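Local coordinates for protein aldehyde dehydrogenase (Bartonella henselae, PDB 3I44) that probably oxidises aldehydes to carboxylic acids with a nicotinamide dinucleotide as electron acceptor, at residues 41-46 against 57-62; 194-199 against 223-228. The protein carries 1 engineered substitution. One frame throughout, in Å; residues are numbered along the deposited sequence.

Overall arrangement
The two contacts illustrate how neighbouring pairings differ with depth in a fold. Contact 1 joins the arms of a beta hairpin near the surface: Leu43, Ile57, Leu59 and the His41 ring pack on one side, a water with Asp42 and Ser58 on the other. Contact 2 is buried: parallel strand ends open into loops, and a lysine takes over from strand pairing by gripping backbone carbonyls. Their centres lie about 9 Å apart, and they touch where Gly60 N probably hydrogen-bonds to Asn225 O, while Leu59 packs on Gly226 and Ile57 on Glu198. Both also reach one sodium ion, through the carbonyl oxygens of Ile46 and Ile199, with Glu112 and two waters as further ligands.

Contact 1: 41-46 against 57-62; sequences HDLYVI and ISLGST. With NA (sodium ion), chain B.
Leu59 lays its CD1 methyl over one face of the His41 imidazole, 4.2 Å from the ring centroid and only 18° off the normal, a CH-pi contact displaced toward the rim. The ring lies there because His41 CG is anti to the backbone N (chi1 -171°), which carries it alongside Leu59 CB. The other methyl, Leu59 CD2, meets Leu43 CD2 at 3.9 Å. Further along, Val45 CG2 abuts Ile57 CG2 at 4.0 Å, the two side chains crossing at roughly a right angle. Alongside this packing the backbones pair antiparallel. Leu43 and Ile57 exchange two N-H...O=C bonds, each 2.8 Å between N and O, and Leu59 N adds a nearly straight one to His41 O. On the face of Asp42 and Ser58 a single water ties His41 N, Asp42 OD1 and Ser58 OG together, while Arg26 takes Asp42 OD2 in a salt bridge and its carbonyl hydrogen-bonds with the Ser58 hydroxyl. The hairpin of strands 42-47 and 52-58 forms the border of a four-stranded sheet: strand 23-30 flanks 52-58, Leu43 rests on the loop at Glu198, and Ser61 stands at the N-cap position of helix 62-79, its N bonded to Asp64 OD2.

Contact 2: 194-199 against 223-228; sequences LKPSEI and LINGDG. With NA (sodium ion), chain B.
Lys195 runs across Gly226, its methylenes CD and CE lying beside the carbonyls of Gly226 and Asp227, and ends with NZ 3.0 Å from Gly226 O. Bends at chi3 (82°) and chi4 (63°) curl the chain back, letting Lys195 NZ also reach Pro196 O at 2.7 Å; it approaches both carbonyls from above their planes. Thus one buried charge draws together two backbones that have stopped pairing as strands. The close packing is at the strand ends. Leu194 and Leu223 form a parallel bridge, Ile224 N bonds to Leu194 O, and Pro196 CD sits 3.9 Å from Leu223 CG, the two side chains meeting nearly at right angles. Pro196 CG also presses against Asn225 ND2 at 3.3 Å, and that amide holds a water which donates to Pro196 O and accepts from Gly226 N. Around Glu198 and Asp227, both partly exposed, the fit is slacker. Glu198 OE1 stands 3.7 Å from Lys195 NZ, a long salt bridge, and Glu198 OE2 merely brushes Asp227 CB at 3.9 Å. The planes of the two carboxylates lie 69° apart, Asp227 using OD1 to cap Asn230 N in helix 228-237. Past Glu198, Ile199 lends its carbonyl to the sodium ion. Strand 191-195, helix 202-213 and strand 221-223 make a beta-alpha-beta crossover of the Rossmann-like cofactor domain; in related aldehyde dehydrogenases the lysine and glutamate of this Lys-Pro-Ser-Glu sequence hold the adenosine ribose of the dinucleotide, and Lys195 and Glu198 probably serve likewise here.

Contact 1: 41-46 against 57-62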
ATOM      1  N   HIS A  41       4.276 -27.230  22.275  1.00 35.74           N
ATOM      2  CA  HIS A  41       3.905 -26.018  23.033  1.00 34.08           C
ATOM      3  C   HIS A  41       2.386 -25.991  22.994  1.00 33.82           C
ATOM      4  O   HIS A  41       1.785 -25.404  22.091  1.00 31.50           O
ATOM      5  CB  HIS A  41       4.536 -24.751  22.436  1.00 34.32           C
ATOM      6  CG  HIS A  41       4.366 -23.522  23.279  1.00 33.45           C
ATOM      7  ND1 HIS A  41       4.711 -22.264  22.838  1.00 34.16           N
ATOM      8  CD2 HIS A  41       3.859 -23.353  24.524  1.00 34.22           C
ATOM      9  CE1 HIS A  41       4.427 -21.378  23.775  1.00 34.14           C
ATOM     10  NE2 HIS A  41       3.938 -22.015  24.826  1.00 34.10           N
ATOM     11  N   ASP A  42       1.787 -26.725  23.937  1.00 33.20           N
ATOM     12  CA  ASP A  42       0.343 -27.011  23.950  1.00 33.01           C
ATOM     13  C   ASP A  42      -0.481 -25.780  24.323  1.00 32.04           C
ATOM     14  O   ASP A  42      -0.070 -24.966  25.160  1.00 30.78           O
ATOM     15  CB  ASP A  42       0.012 -28.130  24.929  1.00 32.93           C
ATOM     16  CG  ASP A  42       0.338 -29.520  24.389  1.00 35.90           C
ATOM     17  OD1 ASP A  42       0.984 -29.623  23.314  1.00 38.16           O
ATOM     18  OD2 ASP A  42      -0.055 -30.529  25.055  1.00 33.72           O
ATOM     19  N   LEU A  43      -1.633 -25.638  23.681  1.00 31.33           N
ATOM     20  CA  LEU A  43      -2.584 -24.600  24.065  1.00 31.73           C
ATOM     21  C   LEU A  43      -3.973 -25.184  23.931  1.00 30.97           C
ATOM     22  O   LEU A  43      -4.310 -25.827  22.927  1.00 29.28           O
ATOM     23  CB  LEU A  43      -2.409 -23.323  23.220  1.00 32.08           C
ATOM     24  CG  LEU A  43      -3.352 -22.148  23.556  1.00 34.00           C
ATOM     25  CD1 LEU A  43      -3.149 -21.620  24.974  1.00 35.10           C
ATOM     26  CD2 LEU A  43      -3.162 -21.010  22.542  1.00 34.33           C
ATOM     27  N   TYR A  44      -4.767 -25.021  24.977  1.00 31.15           N
ATOM     28  CA  TYR A  44      -6.133 -25.490  24.930  1.00 32.02           C
ATOM     29  C   TYR A  44      -6.946 -24.445  24.184  1.00 31.08           C
ATOM     30  O   TYR A  44      -6.755 -23.231  24.387  1.00 31.69           O
ATOM     31  CB  TYR A  44      -6.700 -25.689  26.334  1.00 33.06           C
ATOM     32  CG  TYR A  44      -6.191 -26.942  27.001  1.00 37.87           C
ATOM     33  CD1 TYR A  44      -6.161 -28.154  26.310  1.00 41.47           C
ATOM     34  CD2 TYR A  44      -5.739 -26.926  28.326  1.00 44.58           C
ATOM     35  CE1 TYR A  44      -5.684 -29.312  26.894  1.00 45.04           C
ATOM     36  CE2 TYR A  44      -5.263 -28.110  28.940  1.00 46.95           C
ATOM     37  CZ  TYR A  44      -5.248 -29.296  28.205  1.00 48.22           C
ATOM     38  OH  TYR A  44      -4.795 -30.488  28.748  1.00 52.56           O
ATOM     39  N   VAL A  45      -7.825 -24.926  23.314  1.00 29.83           N
ATOM     40  CA  VAL A  45      -8.854 -24.101  22.730  1.00 28.68           C
ATOM     41  C   VAL A  45     -10.073 -24.180  23.649  1.00 28.46           C
ATOM     42  O   VAL A  45     -10.578 -25.270  23.891  1.00 28.07           O
ATOM     43  CB  VAL A  45      -9.224 -24.588  21.313  1.00 28.82           C
ATOM     44  CG1 VAL A  45     -10.291 -23.703  20.702  1.00 26.72           C
ATOM     45  CG2 VAL A  45      -7.984 -24.624  20.429  1.00 26.79           C
ATOM     46  N   ILE A  46     -10.546 -23.028  24.142  1.00 27.66           N
ATOM     47  CA  ILE A  46     -11.708 -22.986  25.021  1.00 27.71           C
ATOM     48  C   ILE A  46     -13.019 -22.781  24.242  1.00 28.03           C
ATOM     49  O   ILE A  46     -13.086 -21.956  23.326  1.00 28.21           O
ATOM     50  CB  ILE A  46     -11.558 -21.871  26.092  1.00 28.29           C
ATOM     51  CG1 ILE A  46     -10.317 -22.118  26.972  1.00 29.39           C
ATOM     52  CG2 ILE A  46     -12.805 -21.756  26.982  1.00 26.21           C
ATOM     53  CD1 ILE A  46     -10.234 -23.510  27.567  1.00 31.68           C
ATOM     54  N   ILE A  57      -4.131 -27.614  20.725  1.00 28.31           N
ATOM     55  CA  ILE A  57      -3.308 -27.300  19.551  1.00 27.86           C
ATOM     56  C   ILE A  57      -1.873 -27.018  19.968  1.00 27.75           C
ATOM     57  O   ILE A  57      -1.579 -26.896  21.158  1.00 29.25           O
ATOM     58  CB  ILE A  57      -3.866 -26.063  18.761  1.00 26.89           C
ATOM     59  CG1 ILE A  57      -3.943 -24.818  19.651  1.00 26.28           C
ATOM     60  CG2 ILE A  57      -5.204 -26.414  18.163  1.00 25.10           C
ATOM     61  CD1 ILE A  57      -3.917 -23.496  18.872  1.00 25.32           C
ATOM     62  N   SER A  58      -0.987 -26.892  18.983  1.00 27.75           N
ATOM     63  CA  SER A  58       0.403 -26.516  19.214  1.00 26.82           C
ATOM     64  C   SER A  58       0.619 -25.079  18.784  1.00 27.31           C
ATOM     65  O   SER A  58       0.134 -24.685  17.722  1.00 28.21           O
ATOM     66  CB  SER A  58       1.348 -27.408  18.415  1.00 26.67           C
ATOM     67  OG  SER A  58       1.236 -28.754  18.802  1.00 26.87           O
ATOM     68  N   LEU A  59       1.328 -24.299  19.607  1.00 27.23           N
ATOM     69  CA  LEU A  59       1.839 -22.984  19.228  1.00 27.48           C
ATOM     70  C   LEU A  59       3.193 -23.184  18.582  1.00 28.34           C
ATOM     71  O   LEU A  59       4.143 -23.646  19.229  1.00 27.41           O
ATOM     72  CB  LEU A  59       1.959 -22.052  20.455  1.00 27.55           C
ATOM     73  CG  LEU A  59       0.610 -21.625  21.041  1.00 28.06           C
ATOM     74  CD1 LEU A  59       0.752 -20.722  22.304  1.00 30.02           C
ATOM     75  CD2 LEU A  59      -0.267 -20.928  19.968  1.00 27.18           C
ATOM     76  N   GLY A  60       3.282 -22.853  17.300  1.00 28.74           N
ATOM     77  CA  GLY A  60       4.507 -23.073  16.534  1.00 29.08           C
ATOM     78  C   GLY A  60       5.632 -22.133  16.910  1.00 29.35           C
ATOM     79  O   GLY A  60       5.422 -21.109  17.563  1.00 28.69           O
ATOM     80  N   SER A  61       6.835 -22.497  16.491  1.00 29.89           N
ATOM     81  CA  SER A  61       8.046 -21.693  16.724  1.00 30.40           C
ATOM     82  C   SER A  61       8.494 -21.133  15.401  1.00 30.29           C
ATOM     83  O   SER A  61       7.902 -21.444  14.374  1.00 30.06           O
ATOM     84  CB  SER A  61       9.180 -22.592  17.264  1.00 30.59           C
ATOM     85  OG  SER A  61       9.479 -23.621  16.318  1.00 30.09           O
ATOM     86  N   THR A  62       9.579 -20.367  15.418  1.00 30.25           N
ATOM     87  CA  THR A  62      10.160 -19.846  14.195  1.00 30.39           C
ATOM     88  C   THR A  62      10.649 -20.931  13.245  1.00 30.90           C
ATOM     89  O   THR A  62      10.559 -20.740  12.018  1.00 31.60           O
ATOM     90  CB  THR A  62      11.307 -18.827  14.455  1.00 30.69           C
ATOM     91  OG1 THR A  62      12.376 -19.486  15.108  1.00 29.58           O
ATOM     92  CG2 THR A  62      10.851 -17.659  15.306  1.00 29.85           C
TER
HETATM   93 NA    NA B 477     -11.923 -20.484  21.671  1.00 24.91          NA
HETATM   94  O   HOH W   1       2.392 -29.081  21.119  1.00 34.41           O
HETATM   95  O   HOH W   2      -9.685 -20.507  23.097  1.00 28.12           O
HETATM   96  O   HOH W   3     -12.091 -18.964  23.003  1.00 30.80           O

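Contact 2: 194-199 against 223-228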
ATOM      1  N   LEU A 194      -0.624 -19.634   6.171  1.00 19.68           N
ATOM      2  CA  LEU A 194      -1.704 -19.116   7.004  1.00 19.88           C
ATOM      3  C   LEU A 194      -1.419 -19.428   8.481  1.00 20.68           C
ATOM      4  O   LEU A 194      -1.094 -20.581   8.833  1.00 20.64           O
ATOM      5  CB  LEU A 194      -3.033 -19.744   6.596  1.00 20.22           C
ATOM      6  CG  LEU A 194      -4.256 -19.504   7.516  1.00 20.51           C
ATOM      7  CD1 LEU A 194      -4.639 -18.045   7.532  1.00 20.22           C
ATOM      8  CD2 LEU A 194      -5.447 -20.385   7.124  1.00 20.18           C
ATOM      9  N   LYS A 195      -1.501 -18.403   9.318  1.00 20.55           N
ATOM     10  CA  LYS A 195      -1.555 -18.593  10.780  1.00 21.35           C
ATOM     11  C   LYS A 195      -2.915 -18.143  11.270  1.00 20.97           C
ATOM     12  O   LYS A 195      -3.180 -16.934  11.336  1.00 18.76           O
ATOM     13  CB  LYS A 195      -0.466 -17.779  11.498  1.00 21.37           C
ATOM     14  CG  LYS A 195      -0.419 -18.057  13.019  1.00 23.76           C
ATOM     15  CD  LYS A 195       0.094 -16.882  13.834  1.00 24.31           C
ATOM     16  CE  LYS A 195      -1.008 -15.871  14.105  1.00 24.99           C
ATOM     17  NZ  LYS A 195      -2.135 -16.426  14.919  1.00 25.46           N
ATOM     18  N   PRO A 196      -3.793 -19.102  11.639  1.00 21.64           N
ATOM     19  CA  PRO A 196      -5.086 -18.596  12.097  1.00 21.69           C
ATOM     20  C   PRO A 196      -5.038 -18.157  13.553  1.00 22.45           C
ATOM     21  O   PRO A 196      -3.969 -18.197  14.167  1.00 22.85           O
ATOM     22  CB  PRO A 196      -6.007 -19.803  11.922  1.00 21.85           C
ATOM     23  CG  PRO A 196      -5.108 -20.955  12.054  1.00 20.69           C
ATOM     24  CD  PRO A 196      -3.845 -20.552  11.399  1.00 21.43           C
ATOM     25  N   SER A 197      -6.184 -17.735  14.094  1.00 22.38           N
ATOM     26  CA  SER A 197      -6.240 -17.289  15.471  1.00 22.78           C
ATOM     27  C   SER A 197      -6.094 -18.474  16.405  1.00 23.08           C
ATOM     28  O   SER A 197      -6.724 -19.507  16.215  1.00 23.11           O
ATOM     29  CB  SER A 197      -7.531 -16.566  15.745  1.00 22.82           C
ATOM     30  OG  SER A 197      -7.668 -16.341  17.143  1.00 26.23           O
ATOM     31  N   GLU A 198      -5.258 -18.315  17.417  1.00 24.04           N
ATOM     32  CA  GLU A 198      -4.975 -19.408  18.338  1.00 25.12           C
ATOM     33  C   GLU A 198      -6.156 -19.646  19.285  1.00 25.20           C
ATOM     34  O   GLU A 198      -6.274 -20.720  19.850  1.00 25.93           O
ATOM     35  CB  GLU A 198      -3.652 -19.183  19.111  1.00 25.78           C
ATOM     36  CG  GLU A 198      -3.684 -18.078  20.158  1.00 26.20           C
ATOM     37  CD  GLU A 198      -3.411 -16.687  19.617  1.00 29.26           C
ATOM     38  OE1 GLU A 198      -3.533 -16.422  18.391  1.00 30.77           O
ATOM     39  OE2 GLU A 198      -3.075 -15.837  20.449  1.00 32.89           O
ATOM     40  N   ILE A 199      -7.062 -18.677  19.423  1.00 25.75           N
ATOM     41  CA  ILE A 199      -8.270 -18.926  20.208  1.00 25.86           C
ATOM     42  C   ILE A 199      -9.437 -19.492  19.396  1.00 26.17           C
ATOM     43  O   ILE A 199     -10.429 -19.891  19.998  1.00 26.31           O
ATOM     44  CB  ILE A 199      -8.696 -17.719  21.072  1.00 26.77           C
ATOM     45  CG1 ILE A 199      -9.319 -16.625  20.256  1.00 26.12           C
ATOM     46  CG2 ILE A 199      -7.469 -17.134  21.911  1.00 26.18           C
ATOM     47  CD1 ILE A 199      -9.907 -15.493  21.128  1.00 30.75           C
ATOM     48  N   LEU A 223      -0.466 -24.389   6.811  1.00 21.71           N
ATOM     49  CA  LEU A 223      -1.079 -23.873   8.021  1.00 22.34           C
ATOM     50  C   LEU A 223      -0.201 -24.215   9.225  1.00 22.15           C
ATOM     51  O   LEU A 223       0.140 -25.392   9.438  1.00 21.28           O
ATOM     52  CB  LEU A 223      -2.527 -24.404   8.205  1.00 21.71           C
ATOM     53  CG  LEU A 223      -3.285 -23.909   9.474  1.00 21.97           C
ATOM     54  CD1 LEU A 223      -4.804 -24.002   9.322  1.00 20.26           C
ATOM     55  CD2 LEU A 223      -2.869 -24.699  10.721  1.00 19.50           C
ATOM     56  N   ILE A 224       0.198 -23.181   9.954  1.00 22.28           N
ATOM     57  CA  ILE A 224       0.854 -23.343  11.247  1.00 24.10           C
ATOM     58  C   ILE A 224       0.069 -22.533  12.274  1.00 24.09           C
ATOM     59  O   ILE A 224      -0.401 -21.435  11.973  1.00 24.73           O
ATOM     60  CB  ILE A 224       2.346 -22.891  11.246  1.00 25.04           C
ATOM     61  CG1 ILE A 224       2.473 -21.408  10.869  1.00 26.65           C
ATOM     62  CG2 ILE A 224       3.165 -23.798  10.336  1.00 25.01           C
ATOM     63  CD1 ILE A 224       3.881 -20.855  10.908  1.00 31.57           C
ATOM     64  N   ASN A 225      -0.132 -23.091  13.458  1.00 24.25           N
ATOM     65  CA  ASN A 225      -0.744 -22.338  14.557  1.00 24.24           C
ATOM     66  C   ASN A 225       0.332 -21.598  15.324  1.00 25.16           C
ATOM     67  O   ASN A 225       1.532 -21.910  15.215  1.00 23.46           O
ATOM     68  CB  ASN A 225      -1.548 -23.259  15.479  1.00 24.35           C
ATOM     69  CG  ASN A 225      -2.835 -23.743  14.840  1.00 24.40           C
ATOM     70  OD1 ASN A 225      -3.137 -24.941  14.823  1.00 26.64           O
ATOM     71  ND2 ASN A 225      -3.584 -22.813  14.273  1.00 22.97           N
ATOM     72  N   GLY A 226      -0.079 -20.566  16.060  1.00 26.21           N
ATOM     73  CA  GLY A 226       0.879 -19.780  16.799  1.00 26.48           C
ATOM     74  C   GLY A 226       0.237 -18.510  17.250  1.00 27.55           C
ATOM     75  O   GLY A 226      -0.941 -18.277  16.939  1.00 26.98           O
ATOM     76  N   ASP A 227       1.005 -17.684  17.966  1.00 28.33           N
ATOM     77  CA  ASP A 227       0.476 -16.418  18.487  1.00 29.91           C
ATOM     78  C   ASP A 227       0.990 -15.242  17.690  1.00 30.07           C
ATOM     79  O   ASP A 227       1.797 -15.410  16.777  1.00 29.48           O
ATOM     80  CB  ASP A 227       0.744 -16.276  20.004  1.00 30.30           C
ATOM     81  CG  ASP A 227       2.194 -15.930  20.357  1.00 33.37           C
ATOM     82  OD1 ASP A 227       3.120 -15.978  19.510  1.00 33.10           O
ATOM     83  OD2 ASP A 227       2.390 -15.582  21.544  1.00 40.44           O
ATOM     84  N   GLY A 228       0.519 -14.048  18.029  1.00 31.34           N
ATOM     85  CA  GLY A 228       0.942 -12.847  17.318  1.00 32.16           C
ATOM     86  C   GLY A 228       2.377 -12.469  17.611  1.00 32.76           C
ATOM     87  O   GLY A 228       3.163 -12.157  16.703  1.00 32.61           O
TER
HETATM   88 NA    NA B 477     -11.923 -20.484  21.671  1.00 24.91          NA
HETATM   89  O   HOH W   4      -3.015 -20.400  15.698  1.00 22.22           O
HETATM   90  O   HOH W   3     -12.091 -18.964  23.003  1.00 30.80           O
HETATM   91  O   HOH W   2      -9.685 -20.507  23.097  1.00 28.12           O